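Local coordinates for protein extracellular ligand-binding receptor (Sphaerobacter thermophilus, PDB 4ZPJ) that probably captures a small extracellular ligand as the substrate-binding component of an ABC transporter, and has bound zinc ions in the crystal, at residues D179-D184 / T392-C397; A211-F216 / V224-A229; A255-S260 / I264-Q269; Q269-G274 / G297-G302; V399-L402 / T406-N409. One frame throughout, in Å; residues are numbered along the deposited sequence.

Contact 1: residues D179-D184 / T392-C397; sequences DAPAAD and TTILLC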
# COMPACT_ATOMS: atom_id res chain seq x y z
N ASP A 179 -1.31 7.44 5.10
CA ASP A 179 -0.71 8.65 5.63
C ASP A 179 -1.69 9.71 6.16
O ASP A 179 -1.34 10.49 7.05
CB ASP A 179 0.24 9.25 4.57
CG ASP A 179 1.45 8.34 4.34
OD1 ASP A 179 1.92 7.76 5.38
OD2 ASP A 179 1.92 8.18 3.16
N ALA A 180 -2.89 9.77 5.65
CA ALA A 180 -3.80 10.82 6.02
C ALA A 180 -4.09 10.82 7.53
O ALA A 180 -4.13 11.88 8.11
CB ALA A 180 -5.08 10.65 5.26
N PRO A 181 -4.23 9.65 8.18
CA PRO A 181 -4.48 9.70 9.67
C PRO A 181 -3.34 10.31 10.46
O PRO A 181 -3.56 10.79 11.59
CB PRO A 181 -4.70 8.22 10.06
CG PRO A 181 -5.19 7.60 8.76
CD PRO A 181 -4.31 8.25 7.69
N ALA A 182 -2.15 10.34 9.87
CA ALA A 182 -1.02 10.97 10.52
C ALA A 182 -1.19 12.46 10.59
O ALA A 182 -0.62 13.11 11.45
CB ALA A 182 0.31 10.61 9.82
N ALA A 183 -2.04 13.00 9.75
CA ALA A 183 -2.32 14.43 9.77
C ALA A 183 -3.27 14.73 10.91
O ALA A 183 -3.10 15.74 11.59
CB ALA A 183 -2.96 14.85 8.47
N ASP A 184 -4.24 13.86 11.13
CA ASP A 184 -5.05 13.96 12.37
C ASP A 184 -4.20 13.86 13.60
O ASP A 184 -4.35 14.63 14.51
CB ASP A 184 -6.15 12.88 12.42
CG ASP A 184 -7.14 13.06 11.29
OD1 ASP A 184 -7.95 14.01 11.34
OD2 ASP A 184 -7.06 12.34 10.30
N THR A 392 -10.36 -0.27 6.41
CA THR A 392 -9.36 -1.03 7.14
C THR A 392 -8.74 -0.24 8.31
O THR A 392 -8.98 0.96 8.49
CB THR A 392 -8.30 -1.47 6.13
OG1 THR A 392 -7.54 -2.53 6.67
CG2 THR A 392 -7.38 -0.24 5.59
N THR A 393 -7.92 -0.92 9.10
CA THR A 393 -7.35 -0.34 10.29
C THR A 393 -5.99 0.24 9.85
O THR A 393 -5.20 -0.47 9.27
CB THR A 393 -7.24 -1.40 11.41
OG1 THR A 393 -8.56 -1.79 11.84
CG2 THR A 393 -6.46 -0.89 12.64
N ILE A 394 -5.77 1.53 10.05
CA ILE A 394 -4.48 2.13 9.77
C ILE A 394 -3.68 2.20 11.08
O ILE A 394 -4.26 2.54 12.09
CB ILE A 394 -4.63 3.54 9.20
CG1 ILE A 394 -5.45 3.50 7.91
CG2 ILE A 394 -3.26 4.20 8.99
CD1 ILE A 394 -4.83 2.64 6.80
N LEU A 395 -2.37 1.88 11.04
CA LEU A 395 -1.50 1.84 12.20
C LEU A 395 -0.68 3.07 12.22
O LEU A 395 -0.05 3.40 11.23
CB LEU A 395 -0.59 0.61 12.20
CG LEU A 395 -1.42 -0.69 12.06
CD1 LEU A 395 -0.59 -1.91 11.71
CD2 LEU A 395 -2.35 -1.02 13.19
N LEU A 396 -0.73 3.81 13.32
CA LEU A 396 0.23 4.87 13.55
C LEU A 396 1.43 4.32 14.30
O LEU A 396 1.29 3.84 15.41
CB LEU A 396 -0.35 5.97 14.41
CG LEU A 396 -1.03 7.15 13.77
CD1 LEU A 396 -1.10 8.15 14.88
CD2 LEU A 396 -0.32 7.78 12.59
N CYS A 397 2.61 4.51 13.73
CA CYS A 397 3.79 3.91 14.24
C CYS A 397 4.94 4.89 14.49
O CYS A 397 4.95 6.03 14.01
CB CYS A 397 4.26 2.90 13.24
SG CYS A 397 3.16 1.50 13.11
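Pro181 and Ala182, in the opening turn of helix 180-188, pack against Ile394 and Leu396 on strand 390-401, a buried meeting of helix and sheet within a two-lobed periplasmic binding protein fold of the leucine-binding protein family. The strand belongs to a separate antiparallel sheet; segments 180-184 and 392-397 run at 58° between their N-to-C directions, their axes 9.1 Å apart at closest. Along the strand the first side chain to touch is Ile394, whose CB points toward the helix. Its CG2 lies anti to the backbone N and meets CG of Pro181 at 3.9 Å, while the ethyl branch rises beside that N and CG1 passes the same proline CG at 4.2 Å. The proline ring thus sets its CG against the branch point of the isoleucine, and the two side chains cross nearly at right angles. Ile415 and Phe418 of strand 407-418 also touch the ring. Leu395 points away from the helix and touches Thr307 and Arg414, which is why the contact skips to Leu396. That leucine does not start out facing the helix, but its end bends closer: with chi1 at the unusual value of -92°, one methyl is carried to Ala182. The proline ring and the alanine are the parts of the helix turn that meet the strand. The contact is wholly apolar, with methyl and ring carbons meeting at van der Waals range, and its last link is Leu396 CD2 resting 3.9 Å from Ala182 CA and 4.0 Å from Ala182 CB.

Contact 2: residues A211-F216 / V224-A229; sequences AFRSRF and VDEVVA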
# COMPACT_ATOMS: atom_id res chain seq x y z
N ALA A 211 -3.80 14.27 -0.03
CA ALA A 211 -4.57 13.52 0.93
C ALA A 211 -4.18 14.01 2.32
O ALA A 211 -5.03 14.18 3.18
CB ALA A 211 -4.35 12.03 0.76
N PHE A 212 -2.90 14.30 2.51
CA PHE A 212 -2.42 14.81 3.77
C PHE A 212 -2.99 16.19 4.06
O PHE A 212 -3.45 16.44 5.16
CB PHE A 212 -0.91 14.86 3.83
CG PHE A 212 -0.38 14.99 5.23
CD1 PHE A 212 -0.30 16.23 5.85
CD2 PHE A 212 -0.01 13.85 5.96
CE1 PHE A 212 0.17 16.36 7.14
CE2 PHE A 212 0.49 13.97 7.24
CZ PHE A 212 0.57 15.23 7.84
N ARG A 213 -2.88 17.08 3.09
CA ARG A 213 -3.44 18.43 3.16
C ARG A 213 -4.91 18.42 3.55
O ARG A 213 -5.36 19.18 4.42
CB ARG A 213 -3.33 19.08 1.78
CG ARG A 213 -4.08 20.39 1.65
CD ARG A 213 -4.09 20.94 0.22
NE ARG A 213 -2.78 21.43 -0.22
CZ ARG A 213 -2.27 22.63 0.07
NH1 ARG A 213 -1.07 22.97 -0.40
NH2 ARG A 213 -2.95 23.50 0.82
N SER A 214 -5.66 17.59 2.84
CA SER A 214 -7.10 17.52 3.03
C SER A 214 -7.47 17.19 4.47
O SER A 214 -8.24 17.92 5.07
CB SER A 214 -7.68 16.46 2.08
OG SER A 214 -9.03 16.22 2.37
N ARG A 215 -6.88 16.16 5.05
CA ARG A 215 -7.15 15.86 6.46
C ARG A 215 -6.61 16.90 7.40
O ARG A 215 -7.20 17.14 8.45
CB ARG A 215 -6.51 14.55 6.92
CG ARG A 215 -6.98 13.28 6.28
CD ARG A 215 -8.43 12.97 6.55
NE ARG A 215 -8.74 12.78 7.95
CZ ARG A 215 -9.93 12.37 8.38
NH1 ARG A 215 -10.88 12.12 7.50
NH2 ARG A 215 -10.17 12.23 9.69
N PHE A 216 -5.45 17.48 7.07
CA PHE A 216 -4.82 18.40 8.02
C PHE A 216 -5.66 19.61 7.98
O PHE A 216 -5.89 20.22 9.01
CB PHE A 216 -3.33 18.65 7.68
CG PHE A 216 -2.55 19.44 8.72
CD1 PHE A 216 -2.36 18.95 9.98
CD2 PHE A 216 -1.99 20.66 8.40
CE1 PHE A 216 -1.65 19.67 10.94
CE2 PHE A 216 -1.25 21.40 9.33
CZ PHE A 216 -1.08 20.90 10.61
N VAL A 224 1.54 25.63 4.57
CA VAL A 224 2.22 26.83 4.16
C VAL A 224 3.01 26.71 2.82
O VAL A 224 3.22 27.72 2.17
CB VAL A 224 3.17 27.33 5.30
CG1 VAL A 224 2.42 27.49 6.62
CG2 VAL A 224 4.38 26.40 5.48
N ASP A 225 3.52 25.53 2.45
CA ASP A 225 4.22 25.35 1.15
C ASP A 225 4.29 23.89 0.78
O ASP A 225 4.17 23.05 1.66
CB ASP A 225 5.66 25.91 1.16
CG ASP A 225 6.17 26.31 -0.28
OD1 ASP A 225 5.56 25.85 -1.25
OD2 ASP A 225 7.16 27.08 -0.44
N GLU A 226 4.45 23.61 -0.51
CA GLU A 226 4.72 22.27 -1.05
C GLU A 226 6.06 22.35 -1.77
O GLU A 226 6.27 23.23 -2.59
CB GLU A 226 3.66 21.84 -2.07
CG GLU A 226 2.20 21.91 -1.59
CD GLU A 226 1.19 21.30 -2.59
OE1 GLU A 226 -0.03 21.34 -2.30
OE2 GLU A 226 1.59 20.79 -3.68
N VAL A 227 6.96 21.43 -1.44
CA VAL A 227 8.23 21.31 -2.10
C VAL A 227 8.37 19.92 -2.73
O VAL A 227 8.32 18.85 -2.08
CB VAL A 227 9.40 21.55 -1.13
CG1 VAL A 227 10.74 21.50 -1.89
CG2 VAL A 227 9.27 22.89 -0.43
N VAL A 228 8.62 19.95 -4.00
CA VAL A 228 8.72 18.76 -4.77
C VAL A 228 10.16 18.59 -5.29
O VAL A 228 10.87 19.57 -5.55
CB VAL A 228 7.65 18.86 -5.83
CG1 VAL A 228 8.17 18.52 -7.19
CG2 VAL A 228 6.45 18.01 -5.38
N ALA A 229 10.60 17.33 -5.39
CA ALA A 229 11.95 16.99 -5.84
C ALA A 229 11.86 15.93 -6.92
O ALA A 229 11.06 15.03 -6.76
CB ALA A 229 12.75 16.47 -4.66
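Arg213 reaches from helix 203-218 to Glu226 on strand 222-229, and two long side chains make the whole contact. The arginine leaves the helix with CG anti to its backbone N (chi1 170°) and continues straight through chi2, then bends at chi3 (-70°), which brings NH1 to the glutamate. Glu226 answers with a chain extended beyond CG, so that its carboxylate stands well off the strand. The two side chains cross at about a right angle. Where they meet, Arg213 NH1 donates to Glu226 OE1 over 2.7 Å in a fairly straight hydrogen bond that is also a salt bridge. The oxygen lies close to the guanidinium plane, at its edge, and accepts through its anti lone pair, the one turned away from OE2. Carboxylate and guanidinium planes are 42° apart, and only NH1 is hydrogen-bonded to the glutamate; Arg213 NE, 3.4 Å from Glu226 OE1, makes no bond to it. Helix and strand are consecutive parts of the beta-alpha-beta unit made by strand 194-200, helix 203-218 and strand 222-229, and the ion pair bridges them at the surface, strand 222-229 being an outermost strand of the parallel sheet. Arg213 NH2 has a second acidic partner, Glu217 OE2, one helical turn on, so the guanidinium is shared between two carboxylates. Met209 of the helix also touches the Glu226 side chain, and His206, a zinc ligand, has its side chain about 5 Å from that of the glutamate at the nearest atoms.

Contact 3: residues A255-S260 / I264-Q269; sequences AFHGTS and IRFLVQ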
# COMPACT_ATOMS: atom_id res chain seq x y z
N ALA A 255 6.72 14.22 4.54
CA ALA A 255 7.44 13.84 3.31
C ALA A 255 7.14 12.41 2.82
O ALA A 255 7.08 11.42 3.61
CB ALA A 255 8.92 13.96 3.53
N PHE A 256 6.95 12.31 1.50
CA PHE A 256 6.73 11.04 0.80
C PHE A 256 7.62 10.86 -0.42
O PHE A 256 7.71 11.76 -1.26
CB PHE A 256 5.29 10.95 0.34
CG PHE A 256 5.03 9.86 -0.64
CD1 PHE A 256 5.20 10.09 -2.01
CD2 PHE A 256 4.60 8.62 -0.21
CE1 PHE A 256 4.96 9.08 -2.93
CE2 PHE A 256 4.36 7.59 -1.13
CZ PHE A 256 4.53 7.83 -2.49
N HIS A 257 8.26 9.70 -0.52
CA HIS A 257 9.03 9.31 -1.71
C HIS A 257 8.71 7.93 -2.16
O HIS A 257 9.24 7.49 -3.16
CB HIS A 257 10.52 9.34 -1.41
CG HIS A 257 11.00 10.66 -0.97
ND1 HIS A 257 10.88 11.10 0.33
CD2 HIS A 257 11.53 11.67 -1.68
CE1 HIS A 257 11.37 12.32 0.41
NE2 HIS A 257 11.74 12.71 -0.81
N GLY A 258 7.86 7.21 -1.45
CA GLY A 258 7.68 5.78 -1.73
C GLY A 258 8.83 5.02 -1.08
O GLY A 258 9.73 5.60 -0.52
N THR A 259 8.75 3.72 -1.14
CA THR A 259 9.76 2.85 -0.68
C THR A 259 10.82 2.74 -1.74
O THR A 259 10.69 1.93 -2.65
CB THR A 259 9.15 1.47 -0.46
OG1 THR A 259 8.12 1.64 0.50
CG2 THR A 259 10.20 0.49 -0.00
N SER A 260 11.87 3.54 -1.58
CA SER A 260 12.81 3.79 -2.66
C SER A 260 14.12 4.28 -2.11
O SER A 260 14.25 4.63 -0.93
CB SER A 260 12.25 4.91 -3.52
OG SER A 260 12.15 6.11 -2.75
N ILE A 264 15.54 6.74 1.30
CA ILE A 264 16.73 6.50 2.09
C ILE A 264 17.63 7.74 2.06
O ILE A 264 18.04 8.23 3.16
CB ILE A 264 17.52 5.28 1.59
CG1 ILE A 264 16.70 4.00 1.72
CG2 ILE A 264 18.86 5.14 2.36
CD1 ILE A 264 17.30 2.80 0.97
N ARG A 265 17.91 8.25 0.85
CA ARG A 265 18.77 9.46 0.72
C ARG A 265 18.11 10.70 1.40
O ARG A 265 18.78 11.48 2.07
CB ARG A 265 19.13 9.73 -0.77
CG ARG A 265 20.15 8.76 -1.37
CD ARG A 265 20.64 9.25 -2.75
NE ARG A 265 19.47 9.41 -3.63
CZ ARG A 265 18.88 8.43 -4.34
NH1 ARG A 265 19.41 7.19 -4.37
NH2 ARG A 265 17.77 8.69 -5.05
N PHE A 266 16.80 10.85 1.26
CA PHE A 266 16.16 11.96 1.92
C PHE A 266 16.26 11.88 3.46
O PHE A 266 16.69 12.85 4.11
CB PHE A 266 14.69 12.09 1.52
CG PHE A 266 13.96 13.15 2.30
CD1 PHE A 266 14.04 14.47 1.93
CD2 PHE A 266 13.25 12.83 3.44
CE1 PHE A 266 13.39 15.45 2.67
CE2 PHE A 266 12.60 13.81 4.20
CZ PHE A 266 12.67 15.12 3.81
N LEU A 267 15.86 10.75 4.05
CA LEU A 267 15.86 10.66 5.52
C LEU A 267 17.23 10.82 6.06
O LEU A 267 17.45 11.55 7.01
CB LEU A 267 15.25 9.35 6.00
CG LEU A 267 13.74 9.45 5.93
CD1 LEU A 267 13.09 8.11 6.08
CD2 LEU A 267 13.25 10.42 6.98
N VAL A 268 18.20 10.19 5.43
CA VAL A 268 19.55 10.21 5.96
C VAL A 268 20.06 11.66 5.87
O VAL A 268 20.72 12.13 6.79
CB VAL A 268 20.52 9.24 5.18
CG1 VAL A 268 21.98 9.64 5.35
CG2 VAL A 268 20.35 7.78 5.63
N GLN A 269 19.75 12.37 4.79
CA GLN A 269 20.30 13.72 4.63
C GLN A 269 19.52 14.72 5.49
O GLN A 269 20.06 15.71 5.97
CB GLN A 269 20.33 14.16 3.16
CG GLN A 269 21.23 13.24 2.29
CD GLN A 269 21.21 13.62 0.81
OE1 GLN A 269 20.82 14.72 0.43
NE2 GLN A 269 21.61 12.70 -0.03
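Over one face of the Phe266 ring lies His257 CE1, 3.3 Å from Phe266 CG. Ala255 CB meets the far part of the phenyl ring obliquely, 3.7 Å from Phe266 CE2. The two rings make neither a stack nor an edge-to-face pair: their planes are inclined by 35° and their centroids are 4.8 Å apart. Phe266 reaches this position from helix 261-272 with CG anti to the backbone N (chi1 174°), which sends the ring to the end of strand 252-256. His257, just past that strand, brings its CE1 over the phenyl face, while its two nitrogens are taken by others, ND1 by Asp287 and NE2 by His198. The imidazole is therefore held in rotation by polar partners as well as by the ring, and His198 stacks on Phe266 besides. An alanine at Phe266 is likely to open a gap between the helix and His257 and Ala255 and to deprive His198 of its stacking partner. Farther along, Ser260 sits at the N-cap of the helix. Its OG donates to His257 O over 3.2 Å, meeting that carbonyl from above its plane, and also caps the backbone N of Ala263. Ser260 O receives a weak hydrogen bond from Ile264 N, at 3.3 Å. In the same turn Gly258 has backbone angles that call for glycine, and its N lies over the centre of the Phe256 ring. The arrangement is that of a strand-to-helix turn with a serine N-cap, in the beta-alpha-beta unit of strands 252-256 and 281-283.

Contact 4: residues Q269-G274 / G297-G302; sequences QYQEFG and GDAALG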
# COMPACT_ATOMS: atom_id res chain seq x y z
N GLN A 269 19.75 12.37 4.79
CA GLN A 269 20.30 13.72 4.63
C GLN A 269 19.52 14.72 5.49
O GLN A 269 20.06 15.71 5.97
CB GLN A 269 20.33 14.16 3.16
CG GLN A 269 21.23 13.24 2.29
CD GLN A 269 21.21 13.62 0.81
OE1 GLN A 269 20.82 14.72 0.43
NE2 GLN A 269 21.61 12.70 -0.03
N TYR A 270 18.27 14.41 5.71
CA TYR A 270 17.48 15.20 6.64
C TYR A 270 18.14 15.21 8.01
O TYR A 270 18.21 16.26 8.64
CB TYR A 270 16.05 14.68 6.69
CG TYR A 270 15.08 15.60 7.37
CD1 TYR A 270 14.41 16.61 6.64
CD2 TYR A 270 14.80 15.48 8.71
CE1 TYR A 270 13.50 17.46 7.25
CE2 TYR A 270 13.88 16.31 9.32
CZ TYR A 270 13.23 17.28 8.59
OH TYR A 270 12.35 18.13 9.22
N GLN A 271 18.71 14.10 8.43
CA GLN A 271 19.36 14.07 9.72
C GLN A 271 20.74 14.64 9.67
O GLN A 271 21.12 15.43 10.51
CB GLN A 271 19.44 12.64 10.21
CG GLN A 271 20.21 12.46 11.50
CD GLN A 271 20.64 11.02 11.68
OE1 GLN A 271 21.12 10.37 10.75
NE2 GLN A 271 20.46 10.51 12.88
N GLU A 272 21.51 14.24 8.68
CA GLU A 272 22.89 14.71 8.54
C GLU A 272 23.01 16.22 8.37
O GLU A 272 23.94 16.83 8.87
CB GLU A 272 23.58 13.99 7.37
CG GLU A 272 23.86 12.53 7.69
CD GLU A 272 24.65 11.81 6.61
OE1 GLU A 272 24.64 12.23 5.43
OE2 GLU A 272 25.29 10.78 6.96
N PHE A 273 22.03 16.82 7.70
CA PHE A 273 22.01 18.26 7.41
C PHE A 273 21.54 19.03 8.64
O PHE A 273 21.74 20.23 8.73
CB PHE A 273 21.07 18.49 6.24
CG PHE A 273 21.29 19.74 5.47
CD1 PHE A 273 22.36 19.85 4.60
CD2 PHE A 273 20.34 20.77 5.50
CE1 PHE A 273 22.54 21.01 3.86
CE2 PHE A 273 20.50 21.92 4.75
CZ PHE A 273 21.60 22.04 3.92
N GLY A 274 20.92 18.36 9.62
CA GLY A 274 20.68 19.04 10.89
C GLY A 274 19.21 19.34 11.14
O GLY A 274 18.84 19.76 12.24
N GLY A 297 17.83 3.50 9.40
CA GLY A 297 18.09 3.24 10.80
C GLY A 297 17.94 4.44 11.68
O GLY A 297 16.87 4.86 12.10
N ASP A 298 19.10 4.94 11.99
CA ASP A 298 19.26 5.94 12.96
C ASP A 298 18.53 7.23 12.50
O ASP A 298 18.00 7.98 13.32
CB ASP A 298 20.78 6.07 13.14
CG ASP A 298 21.16 7.16 14.05
OD1 ASP A 298 20.62 7.26 15.17
OD2 ASP A 298 22.03 7.92 13.60
N ALA A 299 18.42 7.45 11.20
CA ALA A 299 17.86 8.71 10.70
C ALA A 299 16.38 8.80 10.96
O ALA A 299 15.86 9.84 11.18
CB ALA A 299 18.20 8.93 9.23
N ALA A 300 15.70 7.68 11.05
CA ALA A 300 14.27 7.73 11.30
C ALA A 300 13.91 7.48 12.76
O ALA A 300 12.76 7.42 13.07
CB ALA A 300 13.56 6.75 10.40
N LEU A 301 14.87 7.35 13.66
CA LEU A 301 14.53 7.04 15.06
C LEU A 301 13.63 8.07 15.70
O LEU A 301 13.95 9.26 15.68
CB LEU A 301 15.79 6.86 15.86
CG LEU A 301 15.86 6.17 17.21
CD1 LEU A 301 15.29 4.75 17.18
CD2 LEU A 301 17.32 6.12 17.67
N GLY A 302 12.49 7.63 16.27
CA GLY A 302 11.56 8.56 16.92
C GLY A 302 10.50 9.22 16.03
O GLY A 302 9.57 9.82 16.53
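The C-terminal end of helix 261-272 meets the loop that follows helix 293-296 and leads to strand 304-307, and Gln271 makes the join by touching both Asp298 and Ala299. The glutamine leaves the helix with CG anti to the backbone N (chi1 175°) and stays extended, laying its amide against the loop. At the end of that reach, Gln271 NE2 donates to Asp298 OD2 over 3.1 Å, with an N-H...acceptor angle of 157°. The nitrogen approaches from above the carboxylate plane, and the amide and carboxylate planes are 55° apart. The oxygen of the same amide rests on the neighbouring alanine, with Gln271 OE1 3.6 Å from Ala299 CB. Nearer the helix, Gln271 CB lies 4.0 Å from that same Ala299 CB. The alanine is thus touched at both ends of the glutamine chain, at CB and at the amide, and the nearest CA atoms across the contact are those of Gln271 and Ala299, 5.7 Å apart. Lys276 also joins the two parts, since its NZ donates to Ala299 O and Leu301 O while Gln271 touches its side chain. The amide is a neutral donor and would probably offset the aspartate's charge only in part; Asp298 is exposed, so solvent may do the rest. The glutamine amide is split in use, its nitrogen bonded once to a carboxylate and its oxygen set against a methyl, which implies a contact resting as much on the buried Ala299 as on the polar bond.

Contact 5: residues V399-L402 / T406-N409; sequences VEQL and TYAN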
# COMPACT_ATOMS: atom_id res chain seq x y z
N VAL A 399 9.32 4.63 14.65
CA VAL A 399 10.54 3.86 14.51
C VAL A 399 11.30 3.83 15.79
O VAL A 399 11.66 4.88 16.33
CB VAL A 399 11.48 4.45 13.47
CG1 VAL A 399 12.75 3.62 13.39
CG2 VAL A 399 10.77 4.51 12.11
N GLU A 400 11.61 2.64 16.24
CA GLU A 400 12.38 2.43 17.47
C GLU A 400 13.48 1.45 17.17
O GLU A 400 13.52 0.84 16.10
CB GLU A 400 11.51 1.93 18.60
CG GLU A 400 10.35 2.87 18.85
CD GLU A 400 9.58 2.49 20.09
OE1 GLU A 400 10.03 1.54 20.80
OE2 GLU A 400 8.54 3.12 20.34
N GLN A 401 14.45 1.44 18.07
CA GLN A 401 15.55 0.48 18.05
C GLN A 401 15.39 -0.50 19.20
O GLN A 401 15.27 -0.10 20.34
CB GLN A 401 16.88 1.16 18.20
CG GLN A 401 18.03 0.20 17.88
CD GLN A 401 19.37 0.90 17.68
OE1 GLN A 401 19.68 1.90 18.35
NE2 GLN A 401 20.17 0.38 16.74
N LEU A 402 15.40 -1.79 18.86
CA LEU A 402 15.35 -2.87 19.80
C LEU A 402 16.72 -3.17 20.46
O LEU A 402 17.78 -2.67 20.04
CB LEU A 402 14.84 -4.11 19.10
CG LEU A 402 13.53 -3.97 18.36
CD1 LEU A 402 12.98 -5.32 17.95
CD2 LEU A 402 12.49 -3.28 19.22
N THR A 406 18.11 -4.02 16.08
CA THR A 406 17.16 -3.99 15.00
C THR A 406 16.27 -2.77 15.14
O THR A 406 15.86 -2.41 16.26
CB THR A 406 16.27 -5.25 15.03
OG1 THR A 406 17.07 -6.41 14.84
CG2 THR A 406 15.19 -5.20 13.97
N TYR A 407 15.93 -2.19 13.99
CA TYR A 407 15.03 -1.05 13.85
C TYR A 407 13.64 -1.54 13.56
O TYR A 407 13.47 -2.42 12.79
CB TYR A 407 15.50 -0.14 12.72
CG TYR A 407 16.77 0.56 13.10
CD1 TYR A 407 16.73 1.63 13.99
CD2 TYR A 407 18.01 0.15 12.60
CE1 TYR A 407 17.88 2.29 14.35
CE2 TYR A 407 19.20 0.82 12.96
CZ TYR A 407 19.12 1.88 13.84
OH TYR A 407 20.24 2.57 14.24
N ALA A 408 12.64 -0.99 14.23
CA ALA A 408 11.29 -1.58 14.22
C ALA A 408 10.29 -0.46 14.11
O ALA A 408 10.41 0.50 14.82
CB ALA A 408 11.06 -2.33 15.55
N ASN A 409 9.24 -0.62 13.32
CA ASN A 409 8.07 0.27 13.43
C ASN A 409 7.09 -0.20 14.49
O ASN A 409 6.46 -1.25 14.33
CB ASN A 409 7.34 0.34 12.10
CG ASN A 409 8.04 1.23 11.13
OD1 ASN A 409 8.10 2.45 11.31
ND2 ASN A 409 8.58 0.65 10.10
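Gln401 and Tyr407 face each other as a non-hydrogen-bonded pair of an antiparallel hairpin. From Gln401 CB, 4.1 Å from Tyr407 CE1, the extended chain runs out along the ring: CG lies as far from the same carbon, CD stands 3.9 Å from Tyr407 OH, and NE2 comes to 3.4 Å from Tyr407 CZ. Amide and ring planes are only 18° apart. The short approach of NE2 to the tyrosine hydroxyl has too poor an angle to be a hydrogen bond; NE2 instead donates to Gly405 O in the connecting turn. A serine at Tyr407 would probably leave the aliphatic part of Gln401 without its ring and take one of Leu293's neighbours away. Between these strands run two backbone bonds, Glu400 N to Ala408 O and Ala408 N to Glu400 O, both 2.8 Å, and Leu402 N donates to Thr406 O at 2.7 Å. Beside Ala408, on the face it shares with Glu400, Leu402 CD2 packs 4.1 Å from Ala408 CB. Asn409 OD1 is buried against Val399 with no polar partner in the model, although ND2 reaches Val288 O. The hairpin joins the end of strand 390-401 to the start of strand 407-418, with helix 293-296 beside Val399, Tyr407 and Asn409, and Tyr312 against Leu402, Thr406 and Ala408.

Along the chain, contacts 2, 3 and 4 are nested in that order inside the loop closed by contact 1, and contact 5 follows. Contacts 2 and 3 reach the same four-stranded parallel sheet, their centres 16 Å apart. Contacts 3 and 4 share Gln269 and helix 261-272, with centres only 10 Å apart, and touch through Ala299. Contacts 1 and 5 both use the strand of residues 390-401. Their centres are 19 Å apart. Contact 1 also meets contact 2, where Asp184 pairs with Arg215, while Gly302 of contact 4 probably bonds to Val399 of contact 5. The antiparallel strands added late in the sequence are thereby tied to helices and loops around the parallel sheet.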